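Local atomic coordinates of putative aminooxidase (Propionibacterium acnes, PDB entry 2BAB), a protein that probably isomerises a polyunsaturated fatty acid with the help of bound FAD, and belongs to the flavin-containing amine oxidoreductase family. Residues A[53-58]-A[204-209]; A[84-89]-A[196-201]; A[158-163]-A[189-194]; A[288-293]-A[356-361]. All coordinates share one frame; numbering follows the deposited sequence.

Contact 1. Residues A[53-58]-A[204-209]. With BU1 (1,4-butanediol), chain G.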
# COMPACT_ATOMS: atom_id res chain seq x y z
N GLY A 53 -10.92 -14.78 -19.69
CA GLY A 53 -11.91 -15.31 -18.77
C GLY A 53 -11.51 -15.27 -17.30
O GLY A 53 -12.29 -15.66 -16.46
N ARG A 54 -10.29 -14.83 -16.99
CA ARG A 54 -9.87 -14.70 -15.57
C ARG A 54 -9.22 -13.35 -15.34
O ARG A 54 -8.60 -12.78 -16.24
CB ARG A 54 -8.87 -15.79 -15.15
CG ARG A 54 -9.17 -17.16 -15.67
CD ARG A 54 -8.26 -18.20 -15.02
NE ARG A 54 -8.23 -19.41 -15.82
CZ ARG A 54 -7.57 -20.51 -15.51
NH1 ARG A 54 -6.90 -20.57 -14.36
NH2 ARG A 54 -7.59 -21.55 -16.33
N ARG A 55 -9.35 -12.85 -14.10
CA ARG A 55 -8.78 -11.58 -13.73
C ARG A 55 -7.40 -11.80 -13.13
O ARG A 55 -7.19 -12.73 -12.33
CB ARG A 55 -9.74 -10.82 -12.80
CG ARG A 55 -11.04 -10.45 -13.52
CD ARG A 55 -12.11 -9.85 -12.64
NE ARG A 55 -11.87 -8.45 -12.35
CZ ARG A 55 -12.71 -7.67 -11.67
NH1 ARG A 55 -13.86 -8.15 -11.21
NH2 ARG A 55 -12.40 -6.41 -11.46
N TYR A 56 -6.45 -11.00 -13.58
CA TYR A 56 -5.11 -10.94 -13.01
C TYR A 56 -4.98 -9.65 -12.22
O TYR A 56 -5.86 -8.79 -12.28
CB TYR A 56 -4.03 -11.04 -14.09
CG TYR A 56 -4.00 -9.97 -15.15
CD1 TYR A 56 -3.07 -8.93 -15.10
CD2 TYR A 56 -4.88 -10.00 -16.24
CE1 TYR A 56 -3.02 -7.96 -16.08
CE2 TYR A 56 -4.84 -9.02 -17.23
CZ TYR A 56 -3.90 -8.02 -17.15
OH TYR A 56 -3.82 -7.04 -18.13
N GLU A 57 -3.90 -9.55 -11.45
CA GLU A 57 -3.66 -8.43 -10.56
C GLU A 57 -2.52 -7.52 -11.07
O GLU A 57 -1.36 -7.96 -11.20
CB GLU A 57 -3.34 -8.93 -9.14
CG GLU A 57 -4.39 -9.84 -8.52
CD GLU A 57 -5.63 -9.11 -8.05
OE1 GLU A 57 -5.96 -8.04 -8.63
OE2 GLU A 57 -6.28 -9.60 -7.09
N MET A 58 -2.86 -6.27 -11.37
CA MET A 58 -1.89 -5.24 -11.72
C MET A 58 -1.44 -4.46 -10.48
O MET A 58 -0.44 -3.76 -10.50
CB MET A 58 -2.47 -4.28 -12.77
CG MET A 58 -2.41 -4.83 -14.19
SD MET A 58 -0.77 -5.24 -14.78
CE MET A 58 0.09 -3.65 -14.57
N GLY A 204 -10.28 -10.98 -8.17
CA GLY A 204 -9.31 -9.91 -7.99
C GLY A 204 -9.69 -9.05 -6.81
O GLY A 204 -10.88 -8.96 -6.44
N THR A 205 -8.69 -8.42 -6.20
CA THR A 205 -8.92 -7.50 -5.09
C THR A 205 -9.85 -6.35 -5.50
O THR A 205 -10.63 -5.85 -4.69
CB THR A 205 -7.59 -6.88 -4.57
OG1 THR A 205 -6.92 -6.25 -5.68
CG2 THR A 205 -6.69 -7.95 -3.92
N GLN A 206 -9.77 -5.93 -6.77
CA GLN A 206 -10.68 -4.88 -7.27
C GLN A 206 -12.16 -5.19 -7.08
O GLN A 206 -12.96 -4.29 -6.81
CB GLN A 206 -10.44 -4.61 -8.76
CG GLN A 206 -11.19 -3.38 -9.28
CD GLN A 206 -10.85 -3.03 -10.71
OE1 GLN A 206 -10.33 -3.86 -11.45
NE2 GLN A 206 -11.15 -1.79 -11.11
N ALA A 207 -12.52 -6.46 -7.23
CA ALA A 207 -13.93 -6.89 -7.23
C ALA A 207 -14.72 -6.47 -5.98
O ALA A 207 -15.82 -5.94 -6.09
CB ALA A 207 -14.04 -8.42 -7.45
N MET A 208 -14.15 -6.70 -4.80
CA MET A 208 -14.84 -6.32 -3.57
C MET A 208 -14.99 -4.82 -3.41
O MET A 208 -15.92 -4.36 -2.78
CB MET A 208 -14.19 -6.93 -2.34
CG MET A 208 -12.73 -6.47 -2.07
SD MET A 208 -11.81 -7.73 -1.17
CE MET A 208 -10.15 -7.05 -1.21
N PHE A 209 -14.08 -4.05 -4.00
CA PHE A 209 -14.23 -2.59 -3.98
C PHE A 209 -15.26 -2.07 -4.98
O PHE A 209 -16.00 -1.13 -4.67
CB PHE A 209 -12.88 -1.92 -4.08
CG PHE A 209 -12.05 -2.14 -2.85
CD1 PHE A 209 -12.39 -1.49 -1.66
CD2 PHE A 209 -11.00 -3.05 -2.84
CE1 PHE A 209 -11.66 -1.71 -0.50
CE2 PHE A 209 -10.28 -3.29 -1.68
CZ PHE A 209 -10.61 -2.62 -0.50
C1 BU1 G . -12.62 -14.08 -12.70
C2 BU1 G . -12.97 -15.55 -12.94
C3 BU1 G . -12.83 -16.37 -11.67
C4 BU1 G . -12.34 -17.80 -11.94
O5 BU1 G . -11.22 -13.96 -12.39
O6 BU1 G . -12.30 -18.52 -10.69

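Contact 2. Residues A[84-89]-A[196-201]. With ODD ((10E,12Z)-octadeca-10,12-dienoic acid), chain F.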
# COMPACT_ATOMS: atom_id res chain seq x y z
N PRO A 84 -6.82 -18.33 -5.70
CA PRO A 84 -5.86 -19.42 -5.64
C PRO A 84 -4.83 -19.22 -4.53
O PRO A 84 -4.47 -18.08 -4.17
CB PRO A 84 -5.18 -19.40 -7.03
CG PRO A 84 -5.88 -18.39 -7.82
CD PRO A 84 -6.68 -17.52 -6.92
N LYS A 85 -4.40 -20.34 -3.98
CA LYS A 85 -3.43 -20.39 -2.91
C LYS A 85 -2.08 -19.86 -3.35
O LYS A 85 -1.61 -20.17 -4.44
CB LYS A 85 -3.24 -21.85 -2.47
CG LYS A 85 -2.30 -22.02 -1.27
CD LYS A 85 -2.27 -23.51 -0.78
CE LYS A 85 -2.14 -23.62 0.74
NZ LYS A 85 -1.22 -22.64 1.34
N LEU A 86 -1.44 -19.10 -2.47
CA LEU A 86 -0.11 -18.58 -2.74
C LEU A 86 0.95 -19.58 -2.27
O LEU A 86 0.85 -20.15 -1.18
CB LEU A 86 0.08 -17.26 -2.02
CG LEU A 86 -0.75 -16.10 -2.56
CD1 LEU A 86 -0.70 -14.93 -1.59
CD2 LEU A 86 -0.26 -15.67 -3.94
N ARG A 87 1.95 -19.80 -3.11
CA ARG A 87 3.07 -20.67 -2.76
C ARG A 87 4.34 -20.08 -3.33
O ARG A 87 4.32 -19.47 -4.41
CB ARG A 87 2.84 -22.08 -3.29
CG ARG A 87 1.65 -22.81 -2.67
CD ARG A 87 1.44 -24.13 -3.40
NE ARG A 87 0.30 -24.93 -2.93
CZ ARG A 87 0.29 -25.69 -1.83
NH1 ARG A 87 1.34 -25.74 -1.00
NH2 ARG A 87 -0.79 -26.42 -1.55
N ARG A 88 5.45 -20.25 -2.61
CA ARG A 88 6.70 -19.57 -2.93
C ARG A 88 7.93 -20.46 -2.86
O ARG A 88 8.02 -21.34 -1.99
CB ARG A 88 6.94 -18.37 -1.99
CG ARG A 88 7.26 -18.74 -0.53
CD ARG A 88 7.48 -17.53 0.36
NE ARG A 88 6.22 -16.87 0.66
CZ ARG A 88 5.62 -16.81 1.87
NH1 ARG A 88 4.45 -16.18 1.96
NH2 ARG A 88 6.16 -17.34 2.97
N GLU A 89 8.88 -20.17 -3.74
CA GLU A 89 10.25 -20.67 -3.62
C GLU A 89 11.18 -19.47 -3.60
O GLU A 89 10.79 -18.35 -3.99
CB GLU A 89 10.62 -21.58 -4.79
CG GLU A 89 10.69 -20.85 -6.13
CD GLU A 89 10.98 -21.76 -7.32
OE1 GLU A 89 11.21 -22.96 -7.12
OE2 GLU A 89 10.97 -21.26 -8.45
N GLY A 196 2.31 -18.51 5.15
CA GLY A 196 1.49 -18.55 3.94
C GLY A 196 -0.01 -18.51 4.18
O GLY A 196 -0.80 -18.94 3.32
N ASP A 197 -0.42 -17.97 5.33
CA ASP A 197 -1.82 -17.80 5.65
C ASP A 197 -2.28 -16.46 5.05
O ASP A 197 -2.34 -15.43 5.72
CB ASP A 197 -2.02 -17.87 7.16
CG ASP A 197 -3.47 -17.99 7.55
OD1 ASP A 197 -4.36 -18.07 6.66
OD2 ASP A 197 -3.73 -17.99 8.77
N LEU A 198 -2.58 -16.50 3.76
CA LEU A 198 -2.74 -15.30 2.96
C LEU A 198 -4.01 -15.37 2.13
O LEU A 198 -4.21 -16.29 1.34
CB LEU A 198 -1.52 -15.11 2.04
CG LEU A 198 -0.19 -14.82 2.76
CD1 LEU A 198 1.02 -15.13 1.88
CD2 LEU A 198 -0.15 -13.38 3.23
N TRP A 199 -4.84 -14.34 2.29
CA TRP A 199 -6.04 -14.18 1.52
C TRP A 199 -5.74 -13.81 0.07
O TRP A 199 -4.83 -13.03 -0.19
CB TRP A 199 -6.87 -13.05 2.10
CG TRP A 199 -7.41 -13.29 3.46
CD1 TRP A 199 -7.35 -14.45 4.19
CD2 TRP A 199 -8.19 -12.37 4.22
NE1 TRP A 199 -8.01 -14.27 5.40
CE2 TRP A 199 -8.55 -13.01 5.43
CE3 TRP A 199 -8.61 -11.05 4.01
CZ2 TRP A 199 -9.30 -12.38 6.42
CZ3 TRP A 199 -9.37 -10.42 5.00
CH2 TRP A 199 -9.70 -11.09 6.19
N THR A 200 -6.52 -14.36 -0.85
CA THR A 200 -6.55 -13.89 -2.25
C THR A 200 -8.00 -14.03 -2.76
O THR A 200 -8.83 -14.68 -2.13
CB THR A 200 -5.64 -14.73 -3.19
OG1 THR A 200 -6.11 -16.09 -3.19
CG2 THR A 200 -4.10 -14.65 -2.83
N TRP A 201 -8.27 -13.42 -3.91
CA TRP A 201 -9.62 -13.35 -4.51
C TRP A 201 -9.60 -13.77 -5.97
O TRP A 201 -8.82 -13.23 -6.77
CB TRP A 201 -10.18 -11.93 -4.36
CG TRP A 201 -10.38 -11.58 -2.94
CD1 TRP A 201 -11.52 -11.76 -2.22
CD2 TRP A 201 -9.41 -11.03 -2.04
NE1 TRP A 201 -11.32 -11.34 -0.91
CE2 TRP A 201 -10.03 -10.88 -0.78
CE3 TRP A 201 -8.06 -10.66 -2.18
CZ2 TRP A 201 -9.35 -10.37 0.36
CZ3 TRP A 201 -7.38 -10.12 -1.06
CH2 TRP A 201 -8.03 -10.00 0.20
O2 ODD F . 3.56 -17.30 -1.49
C1 ODD F . 3.79 -16.12 -1.86
O1 ODD F . 4.29 -15.31 -1.06
C2 ODD F . 3.47 -15.69 -3.27
C3 ODD F . 3.57 -14.16 -3.43
C4 ODD F . 3.28 -13.68 -4.86
C5 ODD F . 4.01 -12.37 -5.22
C6 ODD F . 3.21 -11.16 -4.77
C7 ODD F . 3.81 -9.77 -4.94
C8 ODD F . 3.18 -8.87 -3.86
C9 ODD F . 3.33 -7.38 -4.12
C10 ODD F . 2.89 -6.43 -3.00
C11 ODD F . 2.30 -6.76 -1.84
C12 ODD F . 1.95 -5.67 -0.91
C13 ODD F . 1.34 -5.82 0.29
C14 ODD F . 0.94 -7.17 0.85
C15 ODD F . 0.18 -6.99 2.15
C16 ODD F . -0.36 -8.28 2.80
C17 ODD F . 0.67 -9.41 2.95
C18 ODD F . 1.19 -9.60 4.35
O HOH W 1 -2.72 -18.25 0.04

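Contact 3. Residues A[158-163]-A[189-194]. With BU1 (1,4-butanediol), chain I.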
# COMPACT_ATOMS: atom_id res chain seq x y z
N ARG A 158 15.84 -9.12 9.93
CA ARG A 158 15.61 -8.49 8.64
C ARG A 158 15.43 -9.54 7.53
O ARG A 158 14.73 -9.26 6.56
CB ARG A 158 16.73 -7.50 8.29
CG ARG A 158 17.94 -8.13 7.62
CD ARG A 158 19.11 -7.19 7.51
NE ARG A 158 18.81 -5.96 6.77
CZ ARG A 158 18.78 -5.84 5.45
NH1 ARG A 158 18.99 -6.88 4.67
NH2 ARG A 158 18.54 -4.66 4.90
N ASP A 159 16.05 -10.73 7.65
CA ASP A 159 15.91 -11.76 6.62
C ASP A 159 14.46 -12.19 6.47
O ASP A 159 14.03 -12.52 5.37
CB ASP A 159 16.75 -13.02 6.92
CG ASP A 159 18.23 -12.79 6.73
OD1 ASP A 159 18.66 -11.61 6.75
OD2 ASP A 159 18.95 -13.80 6.57
N LEU A 160 13.72 -12.24 7.58
CA LEU A 160 12.31 -12.62 7.55
C LEU A 160 11.39 -11.45 7.15
O LEU A 160 10.43 -11.65 6.40
CB LEU A 160 11.88 -13.16 8.90
CG LEU A 160 10.50 -13.82 8.93
CD1 LEU A 160 10.57 -15.25 8.30
CD2 LEU A 160 9.93 -13.84 10.35
N TRP A 161 11.67 -10.27 7.70
CA TRP A 161 10.87 -9.07 7.40
C TRP A 161 11.08 -8.55 5.96
O TRP A 161 10.18 -7.94 5.41
CB TRP A 161 11.17 -7.96 8.42
CG TRP A 161 10.11 -7.84 9.49
CD1 TRP A 161 9.06 -6.98 9.49
CD2 TRP A 161 9.99 -8.63 10.68
NE1 TRP A 161 8.29 -7.17 10.61
CE2 TRP A 161 8.83 -8.19 11.35
CE3 TRP A 161 10.74 -9.67 11.24
CZ2 TRP A 161 8.41 -8.74 12.55
CZ3 TRP A 161 10.32 -10.22 12.43
CH2 TRP A 161 9.16 -9.75 13.08
N ILE A 162 12.25 -8.77 5.36
CA ILE A 162 12.55 -8.12 4.08
C ILE A 162 11.67 -8.62 2.93
O ILE A 162 11.29 -7.81 2.08
CB ILE A 162 14.03 -8.25 3.68
CG1 ILE A 162 14.35 -7.27 2.53
CG2 ILE A 162 14.39 -9.69 3.34
CD1 ILE A 162 15.85 -7.12 2.18
N ASN A 163 11.33 -9.92 2.92
CA ASN A 163 10.65 -10.56 1.77
C ASN A 163 9.29 -9.95 1.43
O ASN A 163 9.06 -9.65 0.26
CB ASN A 163 10.52 -12.07 1.95
CG ASN A 163 11.86 -12.76 2.10
OD1 ASN A 163 12.84 -12.41 1.41
ND2 ASN A 163 11.93 -13.72 3.01
N THR A 189 1.01 -10.19 11.69
CA THR A 189 1.02 -10.11 10.24
C THR A 189 2.25 -10.82 9.65
O THR A 189 2.10 -11.62 8.71
CB THR A 189 0.90 -8.65 9.74
OG1 THR A 189 -0.29 -8.05 10.29
CG2 THR A 189 0.88 -8.57 8.20
N MET A 190 3.43 -10.55 10.22
CA MET A 190 4.66 -11.26 9.84
C MET A 190 4.52 -12.77 9.96
O MET A 190 4.95 -13.54 9.09
CB MET A 190 5.86 -10.77 10.66
CG MET A 190 7.22 -11.40 10.28
SD MET A 190 7.88 -10.80 8.72
CE MET A 190 7.35 -12.07 7.56
N MET A 191 3.89 -13.21 11.03
CA MET A 191 3.74 -14.64 11.26
C MET A 191 2.83 -15.27 10.21
O MET A 191 3.09 -16.35 9.71
CB MET A 191 3.20 -14.90 12.67
CG MET A 191 4.22 -14.63 13.80
SD MET A 191 5.73 -15.63 13.73
CE MET A 191 6.89 -14.46 12.98
N SER A 192 1.74 -14.57 9.89
CA SER A 192 0.79 -15.05 8.89
C SER A 192 1.47 -15.20 7.51
O SER A 192 1.32 -16.24 6.85
CB SER A 192 -0.42 -14.12 8.80
OG SER A 192 -1.20 -14.17 9.98
N PHE A 193 2.22 -14.18 7.12
CA PHE A 193 2.94 -14.22 5.87
C PHE A 193 3.90 -15.40 5.87
O PHE A 193 3.89 -16.19 4.96
CB PHE A 193 3.72 -12.92 5.57
CG PHE A 193 4.53 -13.01 4.29
CD1 PHE A 193 3.95 -12.75 3.06
CD2 PHE A 193 5.87 -13.41 4.32
CE1 PHE A 193 4.68 -12.85 1.90
CE2 PHE A 193 6.60 -13.53 3.15
CZ PHE A 193 6.01 -13.25 1.95
N ALA A 194 4.71 -15.52 6.92
CA ALA A 194 5.73 -16.55 7.00
C ALA A 194 5.12 -17.96 6.82
O ALA A 194 5.70 -18.81 6.16
CB ALA A 194 6.50 -16.43 8.32
C1 BU1 I . 13.20 -16.20 5.32
C2 BU1 I . 14.48 -16.41 6.09
C3 BU1 I . 14.24 -16.94 7.49
C4 BU1 I . 15.02 -18.23 7.68
O5 BU1 I . 13.53 -16.21 3.94
O6 BU1 I . 14.46 -18.97 8.76

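Contact 4. Residues A[288-293]-A[356-361]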
# COMPACT_ATOMS: atom_id res chain seq x y z
N VAL A 288 4.82 -16.05 -20.43
CA VAL A 288 6.15 -16.65 -20.34
C VAL A 288 6.17 -18.08 -20.89
O VAL A 288 5.17 -18.80 -20.82
CB VAL A 288 6.72 -16.66 -18.88
CG1 VAL A 288 6.69 -15.26 -18.26
CG2 VAL A 288 5.97 -17.63 -17.99
N LYS A 289 7.31 -18.48 -21.43
CA LYS A 289 7.60 -19.89 -21.74
C LYS A 289 8.21 -20.59 -20.52
O LYS A 289 8.69 -19.94 -19.59
CB LYS A 289 8.55 -19.98 -22.93
CG LYS A 289 7.88 -19.72 -24.28
CD LYS A 289 8.88 -19.83 -25.43
CE LYS A 289 8.16 -19.64 -26.79
NZ LYS A 289 9.06 -19.97 -27.95
N GLU A 290 8.20 -21.92 -20.53
CA GLU A 290 8.66 -22.71 -19.38
C GLU A 290 7.99 -22.18 -18.10
O GLU A 290 8.66 -21.78 -17.13
CB GLU A 290 10.19 -22.70 -19.29
CG GLU A 290 10.88 -23.09 -20.60
CD GLU A 290 12.39 -22.95 -20.52
OE1 GLU A 290 13.01 -23.71 -19.75
OE2 GLU A 290 12.95 -22.10 -21.24
N TYR A 291 6.66 -22.19 -18.13
CA TYR A 291 5.82 -21.64 -17.10
C TYR A 291 6.26 -22.08 -15.72
O TYR A 291 6.47 -23.28 -15.48
CB TYR A 291 4.39 -22.10 -17.32
CG TYR A 291 3.30 -21.31 -16.63
CD1 TYR A 291 3.01 -20.00 -17.01
CD2 TYR A 291 2.47 -21.91 -15.69
CE1 TYR A 291 1.96 -19.29 -16.44
CE2 TYR A 291 1.40 -21.21 -15.11
CZ TYR A 291 1.16 -19.89 -15.49
OH TYR A 291 0.10 -19.21 -14.94
N PRO A 292 6.38 -21.12 -14.80
CA PRO A 292 6.75 -21.48 -13.43
C PRO A 292 5.72 -22.38 -12.80
O PRO A 292 4.57 -22.41 -13.23
CB PRO A 292 6.80 -20.14 -12.70
CG PRO A 292 6.10 -19.18 -13.60
CD PRO A 292 6.23 -19.67 -14.97
N THR A 293 6.15 -23.08 -11.76
CA THR A 293 5.27 -23.99 -11.04
C THR A 293 4.88 -23.44 -9.67
O THR A 293 4.12 -24.07 -8.94
CB THR A 293 5.95 -25.39 -10.87
OG1 THR A 293 7.11 -25.26 -10.04
CG2 THR A 293 6.33 -25.99 -12.21
N GLY A 356 14.74 -19.00 -15.72
CA GLY A 356 14.29 -20.14 -16.50
C GLY A 356 12.82 -20.05 -16.88
O GLY A 356 12.20 -21.06 -17.17
N HIS A 357 12.27 -18.84 -16.88
CA HIS A 357 10.89 -18.61 -17.30
C HIS A 357 10.85 -17.42 -18.28
O HIS A 357 10.30 -16.35 -17.98
CB HIS A 357 9.99 -18.37 -16.07
CG HIS A 357 10.28 -19.28 -14.92
ND1 HIS A 357 10.06 -20.64 -14.98
CD2 HIS A 357 10.81 -19.04 -13.70
CE1 HIS A 357 10.44 -21.20 -13.84
NE2 HIS A 357 10.90 -20.24 -13.05
N PRO A 358 11.46 -17.60 -19.46
CA PRO A 358 11.64 -16.45 -20.35
C PRO A 358 10.33 -15.81 -20.83
O PRO A 358 9.36 -16.50 -21.14
CB PRO A 358 12.45 -17.00 -21.52
CG PRO A 358 12.52 -18.47 -21.35
CD PRO A 358 12.03 -18.84 -19.99
N VAL A 359 10.31 -14.49 -20.86
CA VAL A 359 9.12 -13.74 -21.27
C VAL A 359 8.92 -13.83 -22.78
O VAL A 359 9.88 -13.57 -23.53
CB VAL A 359 9.24 -12.25 -20.82
CG1 VAL A 359 8.08 -11.40 -21.36
CG2 VAL A 359 9.29 -12.20 -19.29
N GLU A 360 7.71 -14.22 -23.20
CA GLU A 360 7.31 -14.17 -24.62
C GLU A 360 6.66 -12.85 -25.00
O GLU A 360 6.72 -12.45 -26.16
CB GLU A 360 6.31 -15.27 -25.07
CG GLU A 360 5.94 -16.34 -24.13
CD GLU A 360 5.11 -17.47 -24.80
OE1 GLU A 360 4.28 -18.08 -24.09
OE2 GLU A 360 5.31 -17.77 -26.01
N LYS A 361 5.98 -12.21 -24.05
CA LYS A 361 5.21 -11.00 -24.32
C LYS A 361 4.95 -10.27 -23.00
O LYS A 361 4.60 -10.90 -22.00
CB LYS A 361 3.88 -11.38 -24.97
CG LYS A 361 3.03 -10.24 -25.59
CD LYS A 361 3.45 -9.85 -27.01
CE LYS A 361 3.24 -10.95 -28.09
NZ LYS A 361 1.85 -11.10 -28.63

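Contact 1. Residues A[53-58]-A[204-209]
E57 OE2 accepts a hydrogen bond from the backbone N of T205 at 2.8 Å, near the N-terminal end of helix 205-215. It uses its syn lone pair, the one on the side of the other carboxylate oxygen. The E57 side chain bends at chi2 (-75°), and this brings the carboxylate back to the helix. E57 OE2 also lies 3.2 Å from CA of G204, where the backbone carries no side chain. The other oxygen, E57 OE1, bonds to the hydroxyl of S48, while OG1 of T205 bonds to the carbonyl of A60.

The second polar link is weak. R55 NH2 reaches Q206 OE1 at 3.3 Å, with an N-H...O angle of 133°. The amide oxygen sits at the edge of the guanidinium, and the two planes are 55° apart. Q206 OE1 also accepts from the backbone N of S48. R55 has firmer partners in E210, by a salt bridge, and in the carbonyl of S48. CB of A207 packs 3.8 Å from R55 NH1.

The backbone N of R55 donates to O5 of a 1,4-butanediol at 2.8 Å. The contact joins segment 53-58 to the helix, whose dipole would probably favour the E57 carboxylate at this end.

Contact 2. Residues A[84-89]-A[196-201]
L86 packs against both L198 and T200 and has the most surface buried here. Its CD1 makes the closest contacts, 3.7 Å from CB of L198 and 3.6 Å from CG2 of T200. Its other methyl, CD2, turns to the bound octadecadienoic acid, 3.8 Å from C2 of the fatty acid.

T200 divides its two branches between different partners. Its chi1 of 61° sets OG1 between the backbone N and the carbonyl carbon, leaving CG2 for the leucine. T200 OG1 donates to the carbonyl O of P84 at 2.8 Å, from above the carbonyl plane. One water bridges the two backbones, accepting from L86 N and donating to L198 O.

L198 also meets R88. Its CD1 lies 3.6 Å from R88 NH1, at the edge of the guanidinium. R88 NE and NH1 both donate to carboxylate O1 of the fatty acid, at 3.0 and 3.1 Å, and NH1 also bonds to the carbonyl of F193. F193 adds a cation-pi contact, and Y297 OH is a further partner of the ligand.

The carboxylate end of the ligand site therefore combines a positive charge with apolar walls. Two N-H groups on one carboxylate oxygen would be expected to favour the ionised acid and hold that oxygen in place.

Contact 3. Residues A[158-163]-A[189-194]
Helix 187-195 belongs to the wall of the fatty acid site, and M190 on it packs into L160 and W161 of helix 158-162. The axes of the two segments cross at 78° and come within 10.7 Å of each other. M190 covers one face of the W161 indole with its CG and SD. SD stands above the five-membered ring, 3.7 Å from the centroid and 14° off the normal, a Met-aromatic contact. CG stands above the six-membered ring at 3.6 Å from that centroid, a CH-pi contact. The M190 chain leaves with CG anti to the backbone N (chi1 -177°). Its bends at chi2 and chi3 put CG and SD over the ring face and turn CE to the backbone of L160, with M190 CE 3.3 Å from L160 O. The indole NE1 is held by the carbonyl of L185.

This is a helix-to-helix interface closed by apolar side chains. F193, on the same helix as M190, touches the octadecadienoic acid. CE2 of F193 lies 4.4 Å from CB of N163.

L160 packs alongside M190. Its CD2 lies 3.6 Å from M190 CG and also meets CE of M191. Its CD1 branch faces CB of A194 at 4.2 Å and also approaches a bound 1,4-butanediol. V114 of helix 106-122 covers L160 and M191. O5 of the same diol accepts a hydrogen bond from N163 ND2 at 3.1 Å.

Contact 4. Residues A[288-293]-A[356-361]
V288 and V359 face each other as an antiparallel, non-hydrogen-bonded pair in the mixed sheet, where the end of strand 277-288 meets the start of strand 359-373. Just beyond, E360 and K361 both face L287, a classic beta bulge.

Two hydrogen bonds hold the segments. The backbone N of K289 donates to P358 O at 2.9 Å. The H357 side chain donates from ND1 to the carbonyl O of E290, at 2.8 Å and with an N-H...O angle of 168°. The acceptor lies in the imidazole plane and the bond is nearly collinear with the carbonyl. The ND1 nitrogen must therefore carry a hydrogen.

Weaker CA-H...O contacts add to these. CA of V288 approaches P358 O, and CA of H357 approaches K289 O.

At the surface, the K289 and E360 side chains cross at about a right angle, with CG of K289 3.6 Å from CD of E360. The contact is through the K289 chain. The charged ends do not meet, as K289 NZ is 4.8 Å from E360 OE2.

Apolar contacts come from V288 CG1, 4.1 Å from V359 CG2, and from P292. L349 and M352 of helix 341-354 cover V359. On the histidine, P292 CB makes a CH-pi contact over one face of the H357 ring, 4.0 Å from its centroid and 9° off the normal.

In the fold
From the N terminus, segment 53-58 opens the first loop, which contact 1 closes near the N-terminal end of helix 205-215. Within it, segment 84-89 opens a second loop that contact 2 closes at 196-201. Contact 3 (158-163 with 189-194) sits inside both. Contacts 2 and 3 touch: D197 N probably bonds to S192 O, and L198 packs on F193. Contacts 1 and 2 also touch, through M208 and W201. Contact 4 comes later in the chain, in series with the others. It joins two strands of the mixed sheet that also holds strand 88-91 of contact 2. Contacts 2 and 3 border the fatty acid site, while contact 1 lies beside FAD.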